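Local atomic coordinates of D-threo-3-hydroxyaspartate dehydratase (Delftia, PDB entry 3WQC), a protein that catalyses the pyridoxal 5'-phosphate-dependent conversion of D-threo-3-hydroxyaspartate to oxaloacetate and ammonia, and also dehydrates L-threo- and L-erythro-3-hydroxyaspartate and D-serine. Residues B[274-279]-B[345-351]; B[320-324]-B[334-338]. All coordinates share one frame. Residues are numbered along the deposited sequence.

Contact 1 (B[274-279]-B[345-351]); sequences VIGHQA and IATRFPL
A short helix can be tied to a strand largely through one histidine: here the helical turn 345-348 and its exit loop pack on the bulged end of strand 268-278, part of the mixed beta-sheet, within the putative serine dehydratase domain. Val274 (chi1 t) points its CB toward 345-351; its CA lies 5.2 Å from Leu351 CA, and its CG1 rests 3.6 Å from Phe349 O. At Ile275 and Gly276 the strand makes a classic beta bulge, both residues facing Ile285 of strand 283-286; Ile275 O lies 3.5 Å from Leu351 CD1. Beyond the bulge His277 (chi1 m, chi2 87°) turns toward the helix. Its NE2 donates a hydrogen bond to Phe349 O (2.6 Å, 149°), while Ala346 CA sits over one ring face in a CH-pi contact, 3.8 Å from the centroid. Gln278 turns away, its NE2 bonded to Arg151 O and Gly153 O of the second subunit. Ala279 CA meets Ile345 CG2 at 3.9 Å, and a water joins Ala279 O (2.7 Å) to Ile345 N (2.9 Å). Phe349, just past the helix, still bonds its N to Ile345 O; since NE2 of His277 donates, that nitrogen carries a proton, though this alone does not make the ring charged.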
ATOM      1  N   VAL B 274      -9.758 -12.859  13.929  1.00 16.26           N
ATOM      2  CA  VAL B 274     -11.158 -12.642  13.695  1.00 16.68           C
ATOM      3  C   VAL B 274     -11.731 -11.691  14.793  1.00 16.72           C
ATOM      4  O   VAL B 274     -11.552 -11.953  16.010  1.00 19.10           O
ATOM      5  CB  VAL B 274     -11.894 -14.002  13.786  1.00 17.59           C
ATOM      6  CG1 VAL B 274     -13.417 -13.729  13.673  1.00 19.82           C
ATOM      7  CG2 VAL B 274     -11.473 -14.885  12.592  1.00 20.88           C
ATOM      8  N   ILE B 275     -12.324 -10.559  14.381  1.00 16.77           N
ATOM      9  CA  ILE B 275     -12.817  -9.576  15.305  1.00 16.74           C
ATOM     10  C   ILE B 275     -14.354  -9.414  15.261  1.00 18.00           C
ATOM     11  O   ILE B 275     -14.933  -8.655  16.053  1.00 21.63           O
ATOM     12  CB  ILE B 275     -12.149  -8.184  15.055  1.00 17.33           C
ATOM     13  CG1 ILE B 275     -12.425  -7.708  13.616  1.00 17.83           C
ATOM     14  CG2 ILE B 275     -10.642  -8.277  15.312  1.00 19.69           C
ATOM     15  CD1 ILE B 275     -11.967  -6.240  13.346  1.00 17.82           C
ATOM     16  N   GLY B 276     -15.036 -10.175  14.410  1.00 21.12           N
ATOM     17  CA  GLY B 276     -16.498 -10.053  14.366  1.00 21.77           C
ATOM     18  C   GLY B 276     -17.073 -10.912  13.275  1.00 19.71           C
ATOM     19  O   GLY B 276     -16.320 -11.625  12.586  1.00 20.51           O
ATOM     20  N   HIS B 277     -18.409 -10.882  13.142  1.00 20.89           N
ATOM     21  CA  HIS B 277     -19.112 -11.607  12.102  1.00 21.98           C
ATOM     22  C   HIS B 277     -20.325 -10.850  11.570  1.00 23.67           C
ATOM     23  O   HIS B 277     -20.885  -9.967  12.261  1.00 27.23           O
ATOM     24  CB  HIS B 277     -19.635 -12.935  12.670  1.00 21.11           C
ATOM     25  CG  HIS B 277     -18.570 -13.824  13.226  1.00 24.49           C
ATOM     26  ND1 HIS B 277     -18.108 -13.760  14.535  1.00 24.40           N
ATOM     27  CD2 HIS B 277     -17.761 -14.724  12.580  1.00 23.41           C
ATOM     28  CE1 HIS B 277     -17.111 -14.660  14.706  1.00 28.41           C
ATOM     29  NE2 HIS B 277     -16.877 -15.237  13.504  1.00 27.51           N
ATOM     30  N   GLN B 278     -20.833 -11.290  10.383  1.00 25.57           N
ATOM     31  CA  GLN B 278     -22.291 -11.031   9.972  1.00 22.16           C
ATOM     32  C   GLN B 278     -22.825 -12.424   9.624  1.00 23.77           C
ATOM     33  O   GLN B 278     -22.600 -12.967   8.521  1.00 26.11           O
ATOM     34  CB  GLN B 278     -22.441 -10.038   8.788  1.00 24.38           C
ATOM     35  CG  GLN B 278     -22.067  -8.604   9.143  1.00 24.54           C
ATOM     36  CD  GLN B 278     -22.908  -7.960  10.249  1.00 20.66           C
ATOM     37  OE1 GLN B 278     -23.913  -8.547  10.724  1.00 29.10           O
ATOM     38  NE2 GLN B 278     -22.523  -6.802  10.700  1.00 25.44           N
ATOM     39  N   ALA B 279     -23.394 -13.108  10.603  1.00 27.37           N
ATOM     40  CA  ALA B 279     -23.669 -14.547  10.469  1.00 30.55           C
ATOM     41  C   ALA B 279     -24.626 -14.823   9.338  1.00 26.61           C
ATOM     42  O   ALA B 279     -24.475 -15.869   8.649  1.00 33.96           O
ATOM     43  CB  ALA B 279     -24.195 -15.135  11.812  1.00 33.34           C
ATOM     44  N   ILE B 345     -20.894 -19.540  10.425  1.00 35.13           N
ATOM     45  CA  ILE B 345     -19.567 -18.895  10.211  1.00 31.06           C
ATOM     46  C   ILE B 345     -18.872 -18.613  11.556  1.00 30.29           C
ATOM     47  O   ILE B 345     -17.644 -18.763  11.656  1.00 29.43           O
ATOM     48  CB  ILE B 345     -19.615 -17.606   9.326  1.00 27.48           C
ATOM     49  CG1 ILE B 345     -18.183 -17.180   8.912  1.00 33.30           C
ATOM     50  CG2 ILE B 345     -20.364 -16.474  10.004  1.00 29.82           C
ATOM     51  CD1 ILE B 345     -17.566 -18.052   7.821  1.00 32.36           C
ATOM     52  N   ALA B 346     -19.662 -18.259  12.600  1.00 34.07           N
ATOM     53  CA  ALA B 346     -19.074 -18.003  13.939  1.00 33.34           C
ATOM     54  C   ALA B 346     -18.439 -19.273  14.586  1.00 32.97           C
ATOM     55  O   ALA B 346     -17.492 -19.167  15.377  1.00 38.88           O
ATOM     56  CB  ALA B 346     -20.100 -17.339  14.882  1.00 36.99           C
ATOM     57  N   THR B 347     -18.991 -20.464  14.293  1.00 39.04           N
ATOM     58  CA  THR B 347     -18.415 -21.740  14.810  1.00 35.98           C
ATOM     59  C   THR B 347     -17.185 -22.082  13.952  1.00 36.58           C
ATOM     60  O   THR B 347     -16.160 -22.554  14.460  1.00 38.31           O
ATOM     61  CB  THR B 347     -19.522 -22.923  15.060  1.00 57.97           C
ATOM     62  OG1 THR B 347     -19.819 -23.540  13.823  1.00 97.29           O
ATOM     63  CG2 THR B 347     -20.784 -22.353  15.659  1.00 50.12           C
ATOM     64  N   ARG B 348     -17.248 -21.807  12.646  1.00 33.74           N
ATOM     65  CA  ARG B 348     -16.080 -22.097  11.824  1.00 34.56           C
ATOM     66  C   ARG B 348     -14.863 -21.193  12.158  1.00 29.69           C
ATOM     67  O   ARG B 348     -13.701 -21.614  12.118  1.00 31.49           O
ATOM     68  CB  ARG B 348     -16.409 -21.971  10.357  1.00 40.91           C
ATOM     69  CG  ARG B 348     -15.248 -22.480   9.549  1.00 55.07           C
ATOM     70  CD  ARG B 348     -15.025 -23.944   9.813  1.00 75.33           C
ATOM     71  NE  ARG B 348     -15.701 -24.524   8.679  1.00 76.84           N
ATOM     72  CZ  ARG B 348     -15.099 -24.870   7.553  1.00 63.74           C
ATOM     73  NH1 ARG B 348     -13.774 -24.804   7.457  1.00 71.02           N
ATOM     74  NH2 ARG B 348     -15.838 -25.371   6.574  1.00 66.19           N
ATOM     75  N   PHE B 349     -15.165 -19.943  12.411  1.00 28.95           N
ATOM     76  CA  PHE B 349     -14.167 -18.904  12.688  1.00 25.73           C
ATOM     77  C   PHE B 349     -14.509 -18.132  13.975  1.00 26.71           C
ATOM     78  O   PHE B 349     -14.940 -16.984  13.906  1.00 26.94           O
ATOM     79  CB  PHE B 349     -14.025 -17.958  11.474  1.00 22.22           C
ATOM     80  CG  PHE B 349     -13.527 -18.639  10.244  1.00 25.47           C
ATOM     81  CD1 PHE B 349     -12.131 -18.944  10.096  1.00 27.04           C
ATOM     82  CD2 PHE B 349     -14.404 -18.989   9.198  1.00 29.27           C
ATOM     83  CE1 PHE B 349     -11.681 -19.592   8.900  1.00 26.67           C
ATOM     84  CE2 PHE B 349     -13.943 -19.647   8.056  1.00 30.96           C
ATOM     85  CZ  PHE B 349     -12.601 -19.955   7.903  1.00 26.70           C
ATOM     86  N   PRO B 350     -14.215 -18.701  15.163  1.00 28.57           N
ATOM     87  CA  PRO B 350     -14.697 -17.975  16.395  1.00 27.90           C
ATOM     88  C   PRO B 350     -13.954 -16.632  16.654  1.00 23.64           C
ATOM     89  O   PRO B 350     -12.766 -16.462  16.210  1.00 25.58           O
ATOM     90  CB  PRO B 350     -14.384 -18.982  17.535  1.00 31.55           C
ATOM     91  CG  PRO B 350     -14.291 -20.278  16.820  1.00 30.40           C
ATOM     92  CD  PRO B 350     -13.743 -20.063  15.463  1.00 31.24           C
ATOM     93  N   LEU B 351     -14.612 -15.669  17.307  1.00 26.61           N
ATOM     94  CA  LEU B 351     -13.964 -14.449  17.697  1.00 23.22           C
ATOM     95  C   LEU B 351     -12.625 -14.753  18.343  1.00 21.45           C
ATOM     96  O   LEU B 351     -12.519 -15.718  19.147  1.00 25.97           O
ATOM     97  CB  LEU B 351     -14.877 -13.656  18.689  1.00 25.37           C
ATOM     98  CG  LEU B 351     -14.354 -12.333  19.349  1.00 28.27           C
ATOM     99  CD1 LEU B 351     -14.265 -11.205  18.334  1.00 31.99           C
ATOM    100  CD2 LEU B 351     -15.141 -11.823  20.595  1.00 31.15           C
TER
HETATM  101  O   HOH W   1     -23.043 -18.155   9.010  1.00 36.59           O

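Contact 2 (B[320-324]-B[334-338]); sequences PGFVL and LARAD
An antiparallel beta hairpin, strands 322-327 and 332-336, illustrates how side chains sort themselves around a twisted ladder. Strand 332-336 also pairs with 283-286, placing the hairpin in the mixed sheet. The axes of 322-324 and 334-336 approach to 4.7 Å, their N-to-C directions 137° apart. Val323 and Ala335 form the hydrogen-bonded pair, each N 3.1 Å from the other's O; non-hydrogen-bonded pairs Phe322-Arg336 and Leu324-Leu334 flank it, at CA-CA 4.6 and 4.3 Å. Gly321, at phi/psi 82/-7, turns the chain into the hairpin, and its O accepts from Ala337 N at 2.8 Å. On one face, Leu324 (m, t) brings CD2 to 3.8 Å from Leu334 CB, while Leu334 (t, t) sets CD2 4.0 Å from Phe322 CD1. Val323 (m) and Ala335 take the other face, Val323 CG2 lying 4.0 Å from Ala337 CB. Phe322 (chi1 m, chi2 -71°) meets Arg336 CG through CE1 at 3.8 Å; any cation-pi attraction to the guanidinium is weak. Arg336 (m, t, p) instead curls to a salt bridge with Asp338 (chi1 p), and its NH2 pairs with Glu342. A water links Gly321 O (2.9 Å) to Asp338 N (2.8 Å), and Arg336 NE reaches Asp338 OD1 at 3.1 Å.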
ATOM      1  N   PRO B 320      -9.421 -24.413   1.896  1.00 29.84           N
ATOM      2  CA  PRO B 320      -9.954 -24.177   0.543  1.00 27.19           C
ATOM      3  C   PRO B 320     -11.362 -23.567   0.500  1.00 25.30           C
ATOM      4  O   PRO B 320     -12.239 -23.888   1.353  1.00 34.55           O
ATOM      5  CB  PRO B 320     -10.005 -25.584  -0.083  1.00 33.60           C
ATOM      6  CG  PRO B 320      -9.522 -26.507   0.973  1.00 37.81           C
ATOM      7  CD  PRO B 320      -8.913 -25.793   2.093  1.00 32.50           C
ATOM      8  N   GLY B 321     -11.580 -22.681  -0.464  1.00 27.81           N
ATOM      9  CA  GLY B 321     -12.879 -22.014  -0.573  1.00 26.81           C
ATOM     10  C   GLY B 321     -13.163 -20.811   0.291  1.00 27.86           C
ATOM     11  O   GLY B 321     -14.190 -20.158   0.057  1.00 30.07           O
ATOM     12  N   PHE B 322     -12.261 -20.479   1.251  1.00 22.99           N
ATOM     13  CA  PHE B 322     -12.399 -19.208   2.002  1.00 22.47           C
ATOM     14  C   PHE B 322     -11.357 -18.228   1.567  1.00 18.73           C
ATOM     15  O   PHE B 322     -10.152 -18.587   1.515  1.00 20.75           O
ATOM     16  CB  PHE B 322     -12.269 -19.473   3.504  1.00 24.58           C
ATOM     17  CG  PHE B 322     -13.461 -20.278   4.060  1.00 22.93           C
ATOM     18  CD1 PHE B 322     -14.733 -19.698   4.184  1.00 23.95           C
ATOM     19  CD2 PHE B 322     -13.303 -21.608   4.307  1.00 30.83           C
ATOM     20  CE1 PHE B 322     -15.815 -20.421   4.701  1.00 27.76           C
ATOM     21  CE2 PHE B 322     -14.357 -22.382   4.808  1.00 32.12           C
ATOM     22  CZ  PHE B 322     -15.620 -21.794   4.974  1.00 37.55           C
ATOM     23  N   VAL B 323     -11.823 -17.029   1.217  1.00 19.23           N
ATOM     24  CA  VAL B 323     -10.862 -15.978   0.863  1.00 17.46           C
ATOM     25  C   VAL B 323     -11.319 -14.678   1.502  1.00 18.38           C
ATOM     26  O   VAL B 323     -12.428 -14.631   2.055  1.00 19.35           O
ATOM     27  CB  VAL B 323     -10.818 -15.766  -0.709  1.00 18.07           C
ATOM     28  CG1 VAL B 323     -10.357 -17.043  -1.432  1.00 18.70           C
ATOM     29  CG2 VAL B 323     -12.185 -15.261  -1.263  1.00 19.48           C
ATOM     30  N   LEU B 324     -10.530 -13.600   1.451  1.00 15.74           N
ATOM     31  CA  LEU B 324     -11.059 -12.299   1.858  1.00 15.68           C
ATOM     32  C   LEU B 324     -11.803 -11.771   0.618  1.00 17.42           C
ATOM     33  O   LEU B 324     -11.199 -11.351  -0.406  1.00 19.18           O
ATOM     34  CB  LEU B 324      -9.895 -11.387   2.231  1.00 16.62           C
ATOM     35  CG  LEU B 324      -9.080 -11.835   3.450  1.00 15.76           C
ATOM     36  CD1 LEU B 324      -8.098 -10.661   3.871  1.00 17.78           C
ATOM     37  CD2 LEU B 324     -10.052 -12.178   4.618  1.00 21.11           C
ATOM     38  N   LEU B 334     -13.993 -11.985   5.368  1.00 17.92           N
ATOM     39  CA  LEU B 334     -13.685 -13.361   5.092  1.00 18.65           C
ATOM     40  C   LEU B 334     -15.017 -14.117   4.772  1.00 18.92           C
ATOM     41  O   LEU B 334     -16.012 -14.016   5.500  1.00 19.93           O
ATOM     42  CB  LEU B 334     -12.978 -13.984   6.284  1.00 21.33           C
ATOM     43  CG  LEU B 334     -12.521 -15.439   6.178  1.00 22.10           C
ATOM     44  CD1 LEU B 334     -11.439 -15.759   7.231  1.00 24.95           C
ATOM     45  CD2 LEU B 334     -13.678 -16.474   6.218  1.00 24.31           C
ATOM     46  N   ALA B 335     -15.102 -14.727   3.591  1.00 19.98           N
ATOM     47  CA  ALA B 335     -16.377 -15.364   3.180  1.00 22.59           C
ATOM     48  C   ALA B 335     -16.054 -16.433   2.117  1.00 21.64           C
ATOM     49  O   ALA B 335     -14.862 -16.656   1.802  1.00 22.50           O
ATOM     50  CB  ALA B 335     -17.424 -14.362   2.659  1.00 21.68           C
ATOM     51  N   ARG B 336     -17.040 -17.241   1.695  1.00 24.66           N
ATOM     52  CA  ARG B 336     -16.746 -18.266   0.685  1.00 26.86           C
ATOM     53  C   ARG B 336     -16.454 -17.612  -0.672  1.00 26.74           C
ATOM     54  O   ARG B 336     -17.219 -16.717  -1.120  1.00 27.35           O
ATOM     55  CB  ARG B 336     -17.949 -19.219   0.538  1.00 26.98           C
ATOM     56  CG  ARG B 336     -18.193 -20.043   1.763  1.00 29.71           C
ATOM     57  CD  ARG B 336     -19.354 -20.992   1.488  1.00 32.61           C
ATOM     58  NE  ARG B 336     -18.913 -21.989   0.501  1.00 43.10           N
ATOM     59  CZ  ARG B 336     -18.182 -23.051   0.840  1.00 51.25           C
ATOM     60  NH1 ARG B 336     -17.772 -23.892  -0.091  1.00 80.57           N
ATOM     61  NH2 ARG B 336     -17.793 -23.261   2.106  1.00 57.89           N
ATOM     62  N   ALA B 337     -15.385 -18.066  -1.336  1.00 29.27           N
ATOM     63  CA  ALA B 337     -15.079 -17.623  -2.739  1.00 28.43           C
ATOM     64  C   ALA B 337     -16.260 -17.878  -3.663  1.00 33.10           C
ATOM     65  O   ALA B 337     -16.535 -17.083  -4.561  1.00 38.81           O
ATOM     66  CB  ALA B 337     -13.838 -18.335  -3.269  1.00 39.01           C
ATOM     67  N   ASP B 338     -16.960 -18.970  -3.452  1.00 35.30           N
ATOM     68  CA  ASP B 338     -18.080 -19.305  -4.346  1.00 36.73           C
ATOM     69  C   ASP B 338     -19.358 -18.486  -4.192  1.00 46.91           C
ATOM     70  O   ASP B 338     -20.283 -18.681  -4.977  1.00 49.05           O
ATOM     71  CB  ASP B 338     -18.380 -20.826  -4.333  1.00 38.09           C
ATOM     72  CG  ASP B 338     -18.989 -21.351  -3.012  1.00 40.49           C
ATOM     73  OD1 ASP B 338     -19.474 -20.590  -2.156  1.00 43.74           O
ATOM     74  OD2 ASP B 338     -18.954 -22.589  -2.866  1.00 55.03           O
TER
HETATM   75  O   HOH W   2     -16.102 -21.070  -1.882  1.00 38.60           O

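In the fold
Nesting is the principle: the hairpin of contact 2 lies inside the chain loop closed by contact 1, and helix 345-348 follows strand 332-336. The centres of the two contacts are about 13 Å apart, and both reach one mixed sheet within the putative serine dehydratase domain, where strand 283-286 pairs with 268-278 and 332-336. They meet directly, largely through apolar side chains: Phe349 CE2 lies 3.7 Å from Leu334 CD2 and, edge-to-face, 3.9 Å from Phe322 CE1, while Arg348 NH1 packs 3.6 Å from Phe322 CE2. The helix thus packs against strand and hairpin alike, away from this chain's own cofactor pocket, although Gln278 bonds the backbone of Arg151, a PLP-pocket residue, of the second subunit.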